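ALDH21) (Physcomitrella patens subsp. patens, PDB 5MZ5) oxidises succinic semialdehyde to succinate with NADP(+) as the electron acceptor, as an aldehyde dehydrogenase of lower plants and some vascular plants. Local coordinates at residues A[37-42]-A[67-73]. Numbering follows the deposited sequence.
Sequences PKKYNI and AAKVPQA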
loop_
_atom_site.group_PDB
_atom_site.type_symbol
_atom_site.label_atom_id
_atom_site.label_comp_id
_atom_site.label_asym_id
_atom_site.label_seq_id
_atom_site.Cartn_x
_atom_site.Cartn_y
_atom_site.Cartn_z
ATOM N N PRO A 37 19.788 36.796 32.791
ATOM C CA PRO A 37 19.546 35.660 31.883
ATOM C C PRO A 37 18.813 34.506 32.571
ATOM O O PRO A 37 19.128 34.178 33.724
ATOM C CB PRO A 37 20.946 35.269 31.408
ATOM C CG PRO A 37 21.868 35.761 32.462
ATOM C CD PRO A 37 21.223 36.944 33.118
ATOM N N LYS A 38 17.811 33.913 31.877
ATOM C CA LYS A 38 17.049 32.776 32.402
ATOM C C LYS A 38 17.934 31.519 32.410
ATOM O O LYS A 38 18.628 31.245 31.428
ATOM C CB LYS A 38 15.775 32.531 31.577
ATOM C CG LYS A 38 14.800 31.568 32.248
ATOM C CD LYS A 38 13.632 31.172 31.357
ATOM C CE LYS A 38 12.735 30.139 32.012
ATOM N NZ LYS A 38 13.386 28.802 32.145
ATOM N N LYS A 39 17.917 30.771 33.523
ATOM C CA LYS A 39 18.676 29.527 33.648
ATOM C C LYS A 39 17.796 28.359 33.229
ATOM O O LYS A 39 16.637 28.265 33.632
ATOM C CB LYS A 39 19.253 29.339 35.060
ATOM C CG LYS A 39 20.277 30.390 35.414
ATOM C CD LYS A 39 20.901 30.181 36.759
ATOM C CE LYS A 39 22.148 31.029 36.928
ATOM N NZ LYS A 39 21.852 32.491 36.985
ATOM N N TYR A 40 18.331 27.512 32.352
ATOM C CA TYR A 40 17.637 26.343 31.831
ATOM C C TYR A 40 18.326 25.087 32.342
ATOM O O TYR A 40 19.460 25.138 32.816
ATOM C CB TYR A 40 17.663 26.348 30.285
ATOM C CG TYR A 40 16.649 27.271 29.649
ATOM C CD1 TYR A 40 16.865 28.648 29.592
ATOM C CD2 TYR A 40 15.485 26.766 29.075
ATOM C CE1 TYR A 40 15.932 29.503 29.010
ATOM C CE2 TYR A 40 14.552 27.611 28.473
ATOM C CZ TYR A 40 14.780 28.979 28.448
ATOM O OH TYR A 40 13.875 29.826 27.870
ATOM N N ASN A 41 17.634 23.963 32.236
ATOM C CA ASN A 41 18.187 22.668 32.563
ATOM C C ASN A 41 18.402 21.922 31.265
ATOM O O ASN A 41 17.748 22.211 30.262
ATOM C CB ASN A 41 17.207 21.858 33.418
ATOM C CG ASN A 41 17.008 22.362 34.814
ATOM O OD1 ASN A 41 15.881 22.614 35.233
ATOM N ND2 ASN A 41 18.072 22.419 35.594
ATOM N N ILE A 42 19.313 20.955 31.290
ATOM C CA ILE A 42 19.552 20.055 30.173
ATOM C C ILE A 42 18.944 18.725 30.583
ATOM O O ILE A 42 18.633 18.537 31.767
ATOM C CB ILE A 42 21.026 19.991 29.690
ATOM C CG1 ILE A 42 21.987 19.516 30.802
ATOM C CG2 ILE A 42 21.429 21.358 29.142
ATOM C CD1 ILE A 42 23.429 19.149 30.350
ATOM N N ALA A 67 20.426 36.253 26.998
ATOM C CA ALA A 67 19.074 36.117 27.522
ATOM C C ALA A 67 18.861 34.825 28.276
ATOM O O ALA A 67 17.893 34.700 29.034
ATOM C CB ALA A 67 18.064 36.252 26.397
ATOM N N ALA A 68 19.765 33.866 28.074
ATOM C CA ALA A 68 19.682 32.554 28.683
ATOM C C ALA A 68 21.046 31.928 28.948
ATOM O O ALA A 68 22.016 32.226 28.250
ATOM C CB ALA A 68 18.827 31.634 27.810
ATOM N N LYS A 69 21.105 31.063 29.974
ATOM C CA LYS A 69 22.282 30.296 30.398
ATOM C C LYS A 69 21.870 28.837 30.418
ATOM O O LYS A 69 20.847 28.479 31.015
ATOM C CB LYS A 69 22.781 30.741 31.776
ATOM C CG LYS A 69 23.517 32.065 31.738
ATOM C CD LYS A 69 23.880 32.506 33.123
ATOM C CE LYS A 69 25.369 32.554 33.319
ATOM N NZ LYS A 69 25.720 32.627 34.762
ATOM N N VAL A 70 22.617 28.008 29.685
ATOM C CA VAL A 70 22.319 26.570 29.538
ATOM C C VAL A 70 23.487 25.748 30.087
ATOM O O VAL A 70 24.622 26.009 29.686
ATOM C CB VAL A 70 22.070 26.224 28.037
ATOM C CG1 VAL A 70 21.831 24.744 27.847
ATOM C CG2 VAL A 70 20.927 27.031 27.457
ATOM N N PRO A 71 23.260 24.740 30.958
ATOM C CA PRO A 71 24.377 23.891 31.398
ATOM C C PRO A 71 25.029 23.170 30.219
ATOM O O PRO A 71 24.347 22.765 29.274
ATOM C CB PRO A 71 23.706 22.867 32.328
ATOM C CG PRO A 71 22.404 23.463 32.705
ATOM C CD PRO A 71 21.980 24.248 31.511
ATOM N N GLN A 72 26.357 23.062 30.247
ATOM C CA GLN A 72 27.088 22.355 29.205
ATOM C C GLN A 72 27.386 20.950 29.705
ATOM O O GLN A 72 27.928 20.793 30.800
ATOM C CB GLN A 72 28.366 23.096 28.787
ATOM C CG GLN A 72 28.959 22.522 27.505
ATOM C CD GLN A 72 30.063 23.374 26.958
ATOM O OE1 GLN A 72 31.215 23.311 27.406
ATOM N NE2 GLN A 72 29.742 24.140 25.927
ATOM N N ALA A 73 26.996 19.932 28.914
ATOM C CA ALA A 73 27.204 18.529 29.272
ATOM C C ALA A 73 28.670 18.141 29.188
ATOM O O ALA A 73 29.385 18.576 28.282
ATOM C CB ALA A 73 26.368 17.620 28.371
#
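K38 and K39 lie beside A68 and K69 as parallel strand neighbours, strands 38-44 and 66-71 being the central pair of a four-stranded mixed sheet that also takes in strands 47-49 and 55-59. K38 N donates to A67 O from above the carbonyl plane, 38° out of it, K69 N to K38 O, and Y40 N to K69 O at 3.0 Å, almost straight along that carbonyl. P71 has no N-H to carry the ladder on; instead its ring carbon CD presses against Y40 O at 3.0 Å. On the other flank A67 and A68 form a classic beta bulge opposite V58.

I42 reaches outward past V70 and P71 to A73. CB carries CG1 in the crowded position between backbone N and carbonyl carbon (chi1 60°), and this leaves CG2 to meet V70 CG1 at 3.6 Å and P71 O at 3.2 Å. CG1 passes P71 CB, and CD1 ends 3.9 Å from A73 CB. With an alanine here CG2 and CD1 are gone, which is likely to deprive V70 CG1 and A73 CB of these contacts and open a gap beside P71.

Next to the bulge, the Y40 ring brings CE1 to 3.8 Å from A68 CB, while K38 NZ hangs 3.9 Å above the centre of one ring face. K69 lays CD along P37 CG and makes a cation-pi contact with W55; its NZ sits 4.5 Å from K39 NZ. L219 of helix 219-229 packs on Y40, A68 and V70. The chemistry is thus two-sided: apolar groups tie the sheet to that helix, while the neighbouring K39 and K69 amines would tend to repel each other.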